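Local coordinates for gingipain R2 Pro-Domain (Porphyromonas gingivalis, PDB 4IEF), which probably keeps the arginine-specific cysteine protease gingipain R2 latent and assists its folding until the propeptide is cleaved away, at residues A47-F52 and L97-K102; G62-P67 and L154-V159; F90-D95 and T162-T167. All blocks are in the same frame, centred on the assembly; numbering follows the deposited sequence.

Contact 1 of 3, residues A47-F52 and L97-K102; sequences AQVPTF and LIAPSK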
ATOM      1  N   ALA A  47     -22.982 -15.350  23.707  1.00 28.81           N
ATOM      2  CA  ALA A  47     -21.580 -15.113  24.011  1.00 28.34           C
ATOM      3  C   ALA A  47     -21.206 -13.686  23.615  1.00 32.95           C
ATOM      4  O   ALA A  47     -21.917 -13.064  22.823  1.00 32.25           O
ATOM      5  CB  ALA A  47     -20.711 -16.124  23.288  1.00 28.56           C
ATOM      6  N   GLN A  48     -20.109 -13.161  24.175  1.00 30.36           N
ATOM      7  CA  GLN A  48     -19.684 -11.785  23.925  1.00 30.03           C
ATOM      8  C   GLN A  48     -18.443 -11.697  23.052  1.00 33.30           C
ATOM      9  O   GLN A  48     -17.453 -12.387  23.301  1.00 33.51           O
ATOM     10  CB  GLN A  48     -19.425 -11.048  25.258  1.00 31.71           C
ATOM     11  CG  GLN A  48     -20.635 -10.960  26.200  1.00 29.37           C
ATOM     12  CD  GLN A  48     -21.843 -10.275  25.599  1.00 40.33           C
ATOM     13  OE1 GLN A  48     -21.740  -9.240  24.935  1.00 35.24           O
ATOM     14  NE2 GLN A  48     -23.022 -10.841  25.820  1.00 31.56           N
ATOM     15  N   VAL A  49     -18.506 -10.831  22.025  1.00 29.22           N
ATOM     16  CA  VAL A  49     -17.380 -10.541  21.142  1.00 28.38           C
ATOM     17  C   VAL A  49     -16.776  -9.217  21.654  1.00 32.19           C
ATOM     18  O   VAL A  49     -17.405  -8.166  21.507  1.00 31.62           O
ATOM     19  CB  VAL A  49     -17.730 -10.498  19.623  1.00 31.46           C
ATOM     20  CG1 VAL A  49     -16.535 -10.031  18.790  1.00 30.11           C
ATOM     21  CG2 VAL A  49     -18.223 -11.846  19.127  1.00 31.19           C
ATOM     22  N   PRO A  50     -15.596  -9.251  22.300  1.00 29.11           N
ATOM     23  CA  PRO A  50     -15.006  -7.998  22.798  1.00 29.42           C
ATOM     24  C   PRO A  50     -14.366  -7.177  21.679  1.00 31.41           C
ATOM     25  O   PRO A  50     -13.800  -7.741  20.747  1.00 28.51           O
ATOM     26  CB  PRO A  50     -13.952  -8.470  23.811  1.00 31.13           C
ATOM     27  CG  PRO A  50     -14.049  -9.978  23.852  1.00 35.14           C
ATOM     28  CD  PRO A  50     -14.724 -10.404  22.596  1.00 30.31           C
ATOM     29  N   THR A  51     -14.487  -5.839  21.768  1.00 28.17           N
ATOM     30  CA  THR A  51     -13.898  -4.879  20.830  1.00 27.40           C
ATOM     31  C   THR A  51     -13.368  -3.677  21.589  1.00 31.13           C
ATOM     32  O   THR A  51     -13.983  -3.256  22.566  1.00 31.84           O
ATOM     33  CB  THR A  51     -14.899  -4.412  19.744  1.00 33.45           C
ATOM     34  OG1 THR A  51     -16.117  -3.984  20.348  1.00 35.93           O
ATOM     35  CG2 THR A  51     -15.164  -5.463  18.679  1.00 30.36           C
ATOM     36  N   PHE A  52     -12.228  -3.121  21.144  1.00 25.64           N
ATOM     37  CA  PHE A  52     -11.642  -1.908  21.714  1.00 24.94           C
ATOM     38  C   PHE A  52     -10.874  -1.177  20.617  1.00 30.54           C
ATOM     39  O   PHE A  52     -10.510  -1.795  19.613  1.00 30.27           O
ATOM     40  CB  PHE A  52     -10.769  -2.187  22.963  1.00 25.85           C
ATOM     41  CG  PHE A  52      -9.534  -3.052  22.801  1.00 25.44           C
ATOM     42  CD1 PHE A  52      -8.322  -2.499  22.390  1.00 25.78           C
ATOM     43  CD2 PHE A  52      -9.557  -4.397  23.155  1.00 26.07           C
ATOM     44  CE1 PHE A  52      -7.171  -3.289  22.279  1.00 25.58           C
ATOM     45  CE2 PHE A  52      -8.404  -5.188  23.040  1.00 27.60           C
ATOM     46  CZ  PHE A  52      -7.223  -4.631  22.590  1.00 24.45           C
ATOM     47  N   LEU A  97     -19.348 -15.138  29.232  1.00 33.41           N
ATOM     48  CA  LEU A  97     -19.141 -16.125  28.184  1.00 32.10           C
ATOM     49  C   LEU A  97     -18.553 -15.389  26.987  1.00 33.24           C
ATOM     50  O   LEU A  97     -19.249 -14.585  26.364  1.00 32.86           O
ATOM     51  CB  LEU A  97     -20.438 -16.886  27.832  1.00 32.37           C
ATOM     52  CG  LEU A  97     -20.371 -17.870  26.647  1.00 35.93           C
ATOM     53  CD1 LEU A  97     -19.461 -19.057  26.946  1.00 36.16           C
ATOM     54  CD2 LEU A  97     -21.754 -18.357  26.267  1.00 36.56           C
ATOM     55  N   ILE A  98     -17.246 -15.587  26.733  1.00 28.71           N
ATOM     56  CA  ILE A  98     -16.541 -14.972  25.604  1.00 27.08           C
ATOM     57  C   ILE A  98     -16.714 -15.887  24.402  1.00 32.09           C
ATOM     58  O   ILE A  98     -16.529 -17.103  24.523  1.00 31.48           O
ATOM     59  CB  ILE A  98     -15.045 -14.673  25.924  1.00 29.45           C
ATOM     60  CG1 ILE A  98     -14.896 -13.599  27.036  1.00 29.72           C
ATOM     61  CG2 ILE A  98     -14.213 -14.315  24.666  1.00 28.40           C
ATOM     62  CD1 ILE A  98     -15.378 -12.139  26.722  1.00 32.80           C
ATOM     63  N   ALA A  99     -17.092 -15.297  23.248  1.00 29.29           N
ATOM     64  CA  ALA A  99     -17.314 -16.005  21.990  1.00 27.80           C
ATOM     65  C   ALA A  99     -16.026 -16.654  21.458  1.00 31.88           C
ATOM     66  O   ALA A  99     -14.950 -16.065  21.591  1.00 29.95           O
ATOM     67  CB  ALA A  99     -17.880 -15.051  20.955  1.00 27.73           C
ATOM     68  N   PRO A 100     -16.115 -17.861  20.846  1.00 29.83           N
ATOM     69  CA  PRO A 100     -14.906 -18.492  20.303  1.00 29.43           C
ATOM     70  C   PRO A 100     -14.546 -17.907  18.938  1.00 32.20           C
ATOM     71  O   PRO A 100     -15.424 -17.480  18.183  1.00 31.59           O
ATOM     72  CB  PRO A 100     -15.299 -19.966  20.214  1.00 31.62           C
ATOM     73  CG  PRO A 100     -16.765 -19.943  19.991  1.00 35.82           C
ATOM     74  CD  PRO A 100     -17.314 -18.685  20.591  1.00 31.50           C
ATOM     75  N   SER A 101     -13.250 -17.872  18.623  1.00 27.72           N
ATOM     76  CA  SER A 101     -12.794 -17.319  17.354  1.00 26.86           C
ATOM     77  C   SER A 101     -13.175 -18.202  16.172  1.00 31.46           C
ATOM     78  O   SER A 101     -13.152 -19.428  16.271  1.00 31.29           O
ATOM     79  CB  SER A 101     -11.291 -17.096  17.372  1.00 27.88           C
ATOM     80  OG  SER A 101     -10.855 -16.473  16.176  1.00 34.83           O
ATOM     81  N   LYS A 102     -13.545 -17.557  15.061  1.00 28.00           N
ATOM     82  CA  LYS A 102     -13.870 -18.210  13.795  1.00 27.70           C
ATOM     83  C   LYS A 102     -12.578 -18.446  12.998  1.00 31.35           C
ATOM     84  O   LYS A 102     -12.592 -19.138  11.976  1.00 30.85           O
ATOM     85  CB  LYS A 102     -14.850 -17.349  12.977  1.00 28.31           C
ATOM     86  CG  LYS A 102     -16.259 -17.300  13.535  1.00 32.20           C
ATOM     87  CD  LYS A 102     -17.175 -16.538  12.592  1.00 25.77           C
ATOM     88  CE  LYS A 102     -18.535 -16.334  13.206  1.00 24.83           C
ATOM     89  NZ  LYS A 102     -19.479 -15.684  12.259  1.00 25.22           N
TER
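The shortest polar bond between Ala-47–Phe-52 and Leu-97–Lys-102 runs from Gln-48 N to Leu-97 O, 2.7 Å long, with the donor lying in the carbonyl plane. Gln-48 answers through its own carbonyl: Ala-99 N reaches Gln-48 O at 2.9 Å with an almost straight N-H...O angle of 178°, though it approaches from above the carbonyl plane, 43° out of it. Both backbone polar groups of one residue are thus spent on the two neighbours of Ile-98, so that Gln-48 and Ile-98 form a single, isolated beta bridge. Ala-47 CB sits 3.6 Å from Ala-99 CA and also touches CG and CD2 of Leu-97, while Ala-99 CB meets Val-49 CG2 at 3.7 Å; CG2, anti to the carbonyl carbon, is the valine methyl that faces the alanine. Farther along, Ile-98 sends CD1 back to Pro-50 CG, 3.8 Å away, the two side chains crossing obliquely. Strand 45-51 pairs by its backbone with strand 36-42, Ala-47 with Val-40 and Val-49 with Thr-38, and the bridge to Ile-98 joins this two-stranded sheet to the long loop between strands 79-93 and 133-141.

Contact 2 of 3, residues G62-P67 and L154-V159; sequences GTPILP and LQYNPV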
ATOM      1  N   GLY A  62     -11.634 -21.477  17.488  1.00 29.02           N
ATOM      2  CA  GLY A  62     -12.151 -22.248  18.614  1.00 28.77           C
ATOM      3  C   GLY A  62     -11.682 -21.795  19.983  1.00 33.20           C
ATOM      4  O   GLY A  62     -12.160 -22.325  20.996  1.00 34.15           O
ATOM      5  N   THR A  63     -10.718 -20.850  20.029  1.00 28.58           N
ATOM      6  CA  THR A  63     -10.180 -20.279  21.272  1.00 28.60           C
ATOM      7  C   THR A  63     -10.889 -18.931  21.530  1.00 32.96           C
ATOM      8  O   THR A  63     -11.405 -18.339  20.573  1.00 31.89           O
ATOM      9  CB  THR A  63      -8.639 -20.137  21.228  1.00 37.62           C
ATOM     10  OG1 THR A  63      -8.258 -19.048  20.385  1.00 39.23           O
ATOM     11  CG2 THR A  63      -7.915 -21.437  20.850  1.00 34.57           C
ATOM     12  N   PRO A  64     -10.915 -18.397  22.775  1.00 30.46           N
ATOM     13  CA  PRO A  64     -11.664 -17.146  23.011  1.00 30.09           C
ATOM     14  C   PRO A  64     -11.194 -15.951  22.177  1.00 32.15           C
ATOM     15  O   PRO A  64      -9.996 -15.794  21.970  1.00 31.48           O
ATOM     16  CB  PRO A  64     -11.458 -16.886  24.508  1.00 32.74           C
ATOM     17  CG  PRO A  64     -11.150 -18.224  25.093  1.00 38.14           C
ATOM     18  CD  PRO A  64     -10.377 -18.949  24.039  1.00 33.10           C
ATOM     19  N   ILE A  65     -12.154 -15.127  21.678  1.00 28.01           N
ATOM     20  CA  ILE A  65     -11.850 -13.896  20.927  1.00 26.66           C
ATOM     21  C   ILE A  65     -11.305 -12.911  21.945  1.00 30.97           C
ATOM     22  O   ILE A  65     -12.046 -12.404  22.785  1.00 29.21           O
ATOM     23  CB  ILE A  65     -13.054 -13.317  20.129  1.00 28.75           C
ATOM     24  CG1 ILE A  65     -13.514 -14.301  19.031  1.00 27.51           C
ATOM     25  CG2 ILE A  65     -12.715 -11.917  19.529  1.00 28.61           C
ATOM     26  CD1 ILE A  65     -14.874 -14.014  18.426  1.00 22.87           C
ATOM     27  N   LEU A  66      -9.989 -12.730  21.936  1.00 29.69           N
ATOM     28  CA  LEU A  66      -9.325 -11.841  22.872  1.00 29.39           C
ATOM     29  C   LEU A  66      -8.431 -10.893  22.074  1.00 31.38           C
ATOM     30  O   LEU A  66      -7.244 -11.177  21.866  1.00 29.99           O
ATOM     31  CB  LEU A  66      -8.564 -12.650  23.938  1.00 30.03           C
ATOM     32  CG  LEU A  66      -9.448 -13.596  24.794  1.00 35.11           C
ATOM     33  CD1 LEU A  66      -8.640 -14.718  25.413  1.00 35.80           C
ATOM     34  CD2 LEU A  66     -10.283 -12.824  25.823  1.00 36.81           C
ATOM     35  N   PRO A  67      -9.033  -9.775  21.578  1.00 26.17           N
ATOM     36  CA  PRO A  67      -8.283  -8.830  20.734  1.00 25.18           C
ATOM     37  C   PRO A  67      -7.006  -8.299  21.356  1.00 29.47           C
ATOM     38  O   PRO A  67      -6.909  -8.151  22.572  1.00 30.49           O
ATOM     39  CB  PRO A  67      -9.276  -7.689  20.498  1.00 26.76           C
ATOM     40  CG  PRO A  67     -10.597  -8.313  20.652  1.00 30.74           C
ATOM     41  CD  PRO A  67     -10.440  -9.346  21.722  1.00 26.96           C
ATOM     42  N   LEU A 154      -6.863  -8.640  27.343  1.00 31.60           N
ATOM     43  CA  LEU A 154      -8.042  -9.428  27.661  1.00 31.52           C
ATOM     44  C   LEU A 154      -7.620 -10.887  27.868  1.00 34.70           C
ATOM     45  O   LEU A 154      -7.215 -11.570  26.925  1.00 33.68           O
ATOM     46  CB  LEU A 154      -9.129  -9.272  26.575  1.00 30.93           C
ATOM     47  CG  LEU A 154      -9.677  -7.849  26.354  1.00 35.48           C
ATOM     48  CD1 LEU A 154     -10.518  -7.782  25.116  1.00 34.79           C
ATOM     49  CD2 LEU A 154     -10.487  -7.357  27.557  1.00 37.66           C
ATOM     50  N   GLN A 155      -7.642 -11.319  29.135  1.00 30.84           N
ATOM     51  CA  GLN A 155      -7.262 -12.665  29.563  1.00 29.81           C
ATOM     52  C   GLN A 155      -8.519 -13.366  30.080  1.00 32.08           C
ATOM     53  O   GLN A 155      -9.220 -12.822  30.931  1.00 31.61           O
ATOM     54  CB  GLN A 155      -6.138 -12.619  30.611  1.00 31.45           C
ATOM     55  CG  GLN A 155      -4.872 -11.868  30.159  1.00 31.96           C
ATOM     56  CD  GLN A 155      -4.024 -12.595  29.139  1.00 41.29           C
ATOM     57  OE1 GLN A 155      -3.823 -13.811  29.206  1.00 36.33           O
ATOM     58  NE2 GLN A 155      -3.457 -11.848  28.197  1.00 30.61           N
ATOM     59  N   TYR A 156      -8.850 -14.528  29.509  1.00 27.36           N
ATOM     60  CA  TYR A 156     -10.089 -15.221  29.838  1.00 26.66           C
ATOM     61  C   TYR A 156      -9.876 -16.684  30.154  1.00 31.90           C
ATOM     62  O   TYR A 156      -9.267 -17.423  29.371  1.00 30.62           O
ATOM     63  CB  TYR A 156     -11.089 -15.067  28.668  1.00 25.82           C
ATOM     64  CG  TYR A 156     -12.416 -15.782  28.825  1.00 26.87           C
ATOM     65  CD1 TYR A 156     -13.368 -15.337  29.738  1.00 29.13           C
ATOM     66  CD2 TYR A 156     -12.753 -16.854  28.003  1.00 27.44           C
ATOM     67  CE1 TYR A 156     -14.603 -15.973  29.863  1.00 28.97           C
ATOM     68  CE2 TYR A 156     -13.987 -17.495  28.115  1.00 28.19           C
ATOM     69  CZ  TYR A 156     -14.909 -17.049  29.046  1.00 36.58           C
ATOM     70  OH  TYR A 156     -16.128 -17.680  29.149  1.00 39.93           O
ATOM     71  N   ASN A 157     -10.404 -17.089  31.317  1.00 31.26           N
ATOM     72  CA  ASN A 157     -10.417 -18.465  31.782  1.00 32.51           C
ATOM     73  C   ASN A 157     -11.782 -19.042  31.386  1.00 37.76           C
ATOM     74  O   ASN A 157     -12.797 -18.578  31.907  1.00 37.42           O
ATOM     75  CB  ASN A 157     -10.150 -18.551  33.294  1.00 34.53           C
ATOM     76  CG  ASN A 157      -9.925 -19.959  33.816  1.00 51.40           C
ATOM     77  OD1 ASN A 157     -10.649 -20.912  33.492  1.00 47.09           O
ATOM     78  ND2 ASN A 157      -8.922 -20.117  34.668  1.00 36.03           N
ATOM     79  N   PRO A 158     -11.840 -19.997  30.423  1.00 35.01           N
ATOM     80  CA  PRO A 158     -13.147 -20.514  29.969  1.00 35.04           C
ATOM     81  C   PRO A 158     -13.899 -21.385  30.981  1.00 40.16           C
ATOM     82  O   PRO A 158     -15.131 -21.397  30.960  1.00 40.54           O
ATOM     83  CB  PRO A 158     -12.792 -21.338  28.728  1.00 36.10           C
ATOM     84  CG  PRO A 158     -11.393 -20.973  28.374  1.00 39.65           C
ATOM     85  CD  PRO A 158     -10.737 -20.613  29.662  1.00 35.85           C
ATOM     86  N   VAL A 159     -13.179 -22.101  31.852  1.00 37.33           N
ATOM     87  CA  VAL A 159     -13.763 -22.988  32.861  1.00 38.10           C
ATOM     88  C   VAL A 159     -14.407 -22.163  34.003  1.00 43.16           C
ATOM     89  O   VAL A 159     -15.524 -22.482  34.421  1.00 43.94           O
ATOM     90  CB  VAL A 159     -12.708 -24.011  33.381  1.00 42.34           C
ATOM     91  CG1 VAL A 159     -13.171 -24.719  34.659  1.00 43.20           C
ATOM     92  CG2 VAL A 159     -12.365 -25.032  32.300  1.00 41.43           C
TER
HETATM   93  O   HOH W   1      -6.045  -9.654  24.780  1.00 21.02           O
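Leu-154 and Leu-66 bury the most surface where Leu-154–Val-159 meets Gly-62–Pro-67, and Tyr-156 follows. Leu-66 lies over the backbone of the strand: its CB and CD2 each come within 3.5 Å of Leu-154 O, with CG and CD1 only slightly farther off. CG stands anti to the carbonyl carbon (chi1 -60°), and beyond it CD2 fits between two side chains of the same strand face, 3.8 Å from Leu-154 CB and 3.7 Å from Tyr-156 CB. Farther out, Leu-154 CD1 meets Pro-67 CD at 3.7 Å. Tyr-156 has CG anti to the backbone N (chi1 177°), and its ring receives Pro-64 at the rim: Pro-64 CG lies near the ring plane, 3.6 Å from Tyr-156 CD2, the two side chains crossing at about a right angle. The tyrosine hydroxyl is engaged beyond the contact, in a hydrogen bond with Val-96 O and a weak one with Ile-98 N. Although the two segments run in opposite directions, they do not pair as neighbouring strands. One water spans them at one end, donating to Pro-67 O at 2.8 Å and accepting from Leu-154 N at 2.9 Å. Two of the three loop residues that touch the strand are prolines, which lack an amide proton to offer it, and the amide of the third, Leu-66 N, is taken by Ser-59 OG. The chemistry therefore implies adhesion by apolar fit, leucine against leucine and proline against ring edge, with the water bridge as the polar link.

Contact 3 of 3, residues F90-D95 and T162-T167; sequences FIEKKD and TLRIYT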
ATOM      1  N   PHE A  90      -5.452  -4.511  36.346  1.00 32.58           N
ATOM      2  CA  PHE A  90      -6.619  -5.151  35.746  1.00 30.93           C
ATOM      3  C   PHE A  90      -7.834  -5.160  36.683  1.00 35.98           C
ATOM      4  O   PHE A  90      -7.701  -5.023  37.901  1.00 33.63           O
ATOM      5  CB  PHE A  90      -6.305  -6.586  35.252  1.00 31.42           C
ATOM      6  CG  PHE A  90      -6.164  -7.673  36.295  1.00 33.20           C
ATOM      7  CD1 PHE A  90      -7.283  -8.335  36.791  1.00 35.18           C
ATOM      8  CD2 PHE A  90      -4.911  -8.084  36.729  1.00 35.06           C
ATOM      9  CE1 PHE A  90      -7.153  -9.335  37.752  1.00 36.45           C
ATOM     10  CE2 PHE A  90      -4.781  -9.109  37.662  1.00 38.41           C
ATOM     11  CZ  PHE A  90      -5.903  -9.725  38.173  1.00 36.45           C
ATOM     12  N   ILE A  91      -9.017  -5.343  36.079  1.00 35.00           N
ATOM     13  CA  ILE A  91     -10.308  -5.490  36.748  1.00 36.66           C
ATOM     14  C   ILE A  91     -10.891  -6.832  36.293  1.00 42.48           C
ATOM     15  O   ILE A  91     -10.591  -7.289  35.183  1.00 40.74           O
ATOM     16  CB  ILE A  91     -11.284  -4.291  36.522  1.00 39.75           C
ATOM     17  CG1 ILE A  91     -11.457  -3.945  35.023  1.00 38.81           C
ATOM     18  CG2 ILE A  91     -10.844  -3.070  37.332  1.00 41.24           C
ATOM     19  CD1 ILE A  91     -12.809  -3.287  34.661  1.00 44.42           C
ATOM     20  N   GLU A  92     -11.674  -7.479  37.153  1.00 41.41           N
ATOM     21  CA  GLU A  92     -12.251  -8.777  36.832  1.00 41.56           C
ATOM     22  C   GLU A  92     -13.740  -8.684  36.547  1.00 46.42           C
ATOM     23  O   GLU A  92     -14.477  -7.997  37.257  1.00 47.30           O
ATOM     24  CB  GLU A  92     -11.999  -9.787  37.956  1.00 44.01           C
ATOM     25  CG  GLU A  92     -10.671 -10.509  37.824  1.00 55.19           C
ATOM     26  CD  GLU A  92     -10.510 -11.807  38.592  1.00 70.52           C
ATOM     27  OE1 GLU A  92     -11.444 -12.203  39.326  1.00 69.32           O
ATOM     28  OE2 GLU A  92      -9.435 -12.435  38.454  1.00 59.41           O
ATOM     29  N   LYS A  93     -14.167  -9.389  35.491  1.00 41.92           N
ATOM     30  CA  LYS A  93     -15.553  -9.525  35.060  1.00 41.45           C
ATOM     31  C   LYS A  93     -15.919 -11.009  35.210  1.00 45.87           C
ATOM     32  O   LYS A  93     -15.310 -11.861  34.552  1.00 45.43           O
ATOM     33  CB  LYS A  93     -15.715  -9.014  33.621  1.00 42.63           C
ATOM     34  CG  LYS A  93     -16.989  -8.217  33.396  1.00 52.71           C
ATOM     35  CD  LYS A  93     -17.242  -7.973  31.911  1.00 56.10           C
ATOM     36  CE  LYS A  93     -18.612  -7.390  31.656  1.00 55.10           C
ATOM     37  NZ  LYS A  93     -19.013  -7.518  30.230  1.00 53.10           N
ATOM     38  N   LYS A  94     -16.846 -11.324  36.133  1.00 43.27           N
ATOM     39  CA  LYS A  94     -17.223 -12.710  36.421  1.00 43.21           C
ATOM     40  C   LYS A  94     -18.479 -13.153  35.663  1.00 45.94           C
ATOM     41  O   LYS A  94     -19.300 -12.320  35.273  1.00 44.87           O
ATOM     42  CB  LYS A  94     -17.398 -12.929  37.928  1.00 47.09           C
ATOM     43  CG  LYS A  94     -16.067 -13.025  38.662  1.00 62.81           C
ATOM     44  CD  LYS A  94     -16.241 -13.470  40.098  1.00 74.62           C
ATOM     45  CE  LYS A  94     -14.916 -13.504  40.820  1.00 84.47           C
ATOM     46  NZ  LYS A  94     -15.090 -13.578  42.295  1.00 89.07           N
ATOM     47  N   ASP A  95     -18.595 -14.488  35.456  1.00 43.17           N
ATOM     48  CA  ASP A  95     -19.671 -15.207  34.755  1.00 43.22           C
ATOM     49  C   ASP A  95     -19.896 -14.619  33.348  1.00 44.74           C
ATOM     50  O   ASP A  95     -21.023 -14.326  32.939  1.00 44.77           O
ATOM     51  CB  ASP A  95     -20.971 -15.241  35.585  1.00 46.71           C
ATOM     52  CG  ASP A  95     -21.946 -16.333  35.175  1.00 63.24           C
ATOM     53  OD1 ASP A  95     -21.509 -17.503  35.030  1.00 64.08           O
ATOM     54  OD2 ASP A  95     -23.148 -16.025  35.023  1.00 72.52           O
ATOM     55  N   THR A 162     -14.199 -16.299  33.945  1.00 33.03           N
ATOM     56  CA  THR A 162     -13.645 -15.059  34.468  1.00 32.73           C
ATOM     57  C   THR A 162     -12.813 -14.359  33.390  1.00 35.52           C
ATOM     58  O   THR A 162     -11.907 -14.953  32.787  1.00 34.13           O
ATOM     59  CB  THR A 162     -12.844 -15.325  35.754  1.00 41.47           C
ATOM     60  OG1 THR A 162     -13.706 -15.950  36.716  1.00 46.94           O
ATOM     61  CG2 THR A 162     -12.260 -14.057  36.355  1.00 37.12           C
ATOM     62  N   LEU A 163     -13.145 -13.084  33.158  1.00 31.12           N
ATOM     63  CA  LEU A 163     -12.433 -12.239  32.223  1.00 29.90           C
ATOM     64  C   LEU A 163     -11.669 -11.161  32.981  1.00 33.32           C
ATOM     65  O   LEU A 163     -12.248 -10.451  33.806  1.00 33.20           O
ATOM     66  CB  LEU A 163     -13.389 -11.607  31.195  1.00 29.28           C
ATOM     67  CG  LEU A 163     -12.756 -10.651  30.162  1.00 32.76           C
ATOM     68  CD1 LEU A 163     -12.087 -11.416  29.014  1.00 31.99           C
ATOM     69  CD2 LEU A 163     -13.783  -9.692  29.621  1.00 34.93           C
ATOM     70  N   ARG A 164     -10.371 -11.049  32.692  1.00 29.95           N
ATOM     71  CA  ARG A 164      -9.486 -10.034  33.254  1.00 30.14           C
ATOM     72  C   ARG A 164      -9.291  -8.935  32.211  1.00 32.95           C
ATOM     73  O   ARG A 164      -8.848  -9.217  31.096  1.00 30.84           O
ATOM     74  CB  ARG A 164      -8.147 -10.646  33.690  1.00 28.02           C
ATOM     75  CG  ARG A 164      -8.261 -11.472  34.956  1.00 32.62           C
ATOM     76  CD  ARG A 164      -6.946 -12.128  35.318  1.00 34.71           C
ATOM     77  NE  ARG A 164      -7.066 -12.924  36.540  1.00 38.54           N
ATOM     78  CZ  ARG A 164      -6.091 -13.674  37.046  1.00 49.48           C
ATOM     79  NH1 ARG A 164      -4.912 -13.741  36.439  1.00 31.48           N
ATOM     80  NH2 ARG A 164      -6.288 -14.364  38.161  1.00 37.01           N
ATOM     81  N   ILE A 165      -9.697  -7.706  32.556  1.00 30.41           N
ATOM     82  CA  ILE A 165      -9.593  -6.539  31.684  1.00 29.85           C
ATOM     83  C   ILE A 165      -8.430  -5.682  32.166  1.00 34.12           C
ATOM     84  O   ILE A 165      -8.536  -5.037  33.206  1.00 34.98           O
ATOM     85  CB  ILE A 165     -10.932  -5.738  31.622  1.00 32.90           C
ATOM     86  CG1 ILE A 165     -12.094  -6.614  31.089  1.00 32.74           C
ATOM     87  CG2 ILE A 165     -10.768  -4.450  30.782  1.00 32.24           C
ATOM     88  CD1 ILE A 165     -13.487  -6.253  31.615  1.00 36.26           C
ATOM     89  N   TYR A 166      -7.324  -5.675  31.410  1.00 30.33           N
ATOM     90  CA  TYR A 166      -6.153  -4.875  31.754  1.00 30.62           C
ATOM     91  C   TYR A 166      -6.369  -3.447  31.260  1.00 34.82           C
ATOM     92  O   TYR A 166      -6.351  -3.182  30.060  1.00 33.32           O
ATOM     93  CB  TYR A 166      -4.859  -5.500  31.206  1.00 31.33           C
ATOM     94  CG  TYR A 166      -4.409  -6.713  31.990  1.00 33.23           C
ATOM     95  CD1 TYR A 166      -4.977  -7.965  31.765  1.00 34.50           C
ATOM     96  CD2 TYR A 166      -3.426  -6.610  32.969  1.00 35.00           C
ATOM     97  CE1 TYR A 166      -4.588  -9.081  32.503  1.00 35.44           C
ATOM     98  CE2 TYR A 166      -3.023  -7.722  33.709  1.00 36.54           C
ATOM     99  CZ  TYR A 166      -3.607  -8.957  33.471  1.00 42.07           C
ATOM    100  OH  TYR A 166      -3.224 -10.058  34.203  1.00 44.15           O
ATOM    101  N   THR A 167      -6.650  -2.541  32.204  1.00 33.67           N
ATOM    102  CA  THR A 167      -6.929  -1.132  31.920  1.00 33.89           C
ATOM    103  C   THR A 167      -5.640  -0.395  31.555  1.00 37.30           C
ATOM    104  O   THR A 167      -5.700   0.567  30.791  1.00 37.39           O
ATOM    105  CB  THR A 167      -7.652  -0.468  33.091  1.00 41.99           C
ATOM    106  OG1 THR A 167      -6.867  -0.610  34.275  1.00 43.06           O
ATOM    107  CG2 THR A 167      -9.050  -1.035  33.305  1.00 40.85           C
TER
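Arg-164, on strand 162-176, can be followed outward along the face it shares with Phe-90, Glu-92 and Tyr-166. Its CB is 4.0 Å from Phe-90 CD1, and its CG lies against the CD1-CE1 side of the same ring, 3.7 Å from Phe-90 CE1. CD then lies over the ring face, offset toward the rim, in a CH-pi contact 4.0 Å from the centroid. NE turns its N-H to Glu-92 OE2, 3.1 Å away, a salt bridge that uses the anti lone pair of the carboxylate; the carboxylate and guanidinium planes are 21° apart, nearly coplanar. Arg-164 CZ is 4.1 Å from Phe-90 CZ, which lies over one guanidinium face, toward its rim, and NH2 approaches Glu-92 OE2 at the longer distance of 3.7 Å. Phe-90 is placed by a chi1 of 75°, which puts CG between the backbone N and the carbonyl carbon. Its CB sits over the centre of the Tyr-166 ring, 3.6 Å from the centroid, while the two rings meet obliquely. On the other face, Ile-91 CG1 touches Ile-165 CB, and Ile-165 CD1 reaches Lys-93 CB. Two pairs of reciprocal backbone bonds, Ile-91 with Ile-165 and Lys-93 with Leu-163, alternate with the non-hydrogen-bonded pairs Phe-90 with Tyr-166 and Glu-92 with Arg-164. This is the regular antiparallel ladder of a beta-sheet, here between strands 79-93 and 162-176.

Overall arrangement
The three contacts touch one another in turn, their segments alternating along the chain. Contacts 1 and 2 have centres about 8 Å apart and are joined by probable backbone hydrogen bonds: Ser-101 N lies 2.7 Å from Thr-63 O, and Ser-101 O 2.8 Å from Gly-62 N. Contacts 2 and 3, with centres about 11 Å apart, are joined because strand 144-157 of contact 2 is the sheet neighbour of strand 162-176 of contact 3, and Gln-155 O faces Arg-164 N at 2.8 Å. Contacts 1 and 3 are more distant, about 14 Å between centres, yet Ile-98 CG1 still packs on Leu-163 CD1 at 4.1 Å. Segment 62-67 thus touches both 97-102 and the sheet, while Ile-98 also reaches the sheet directly.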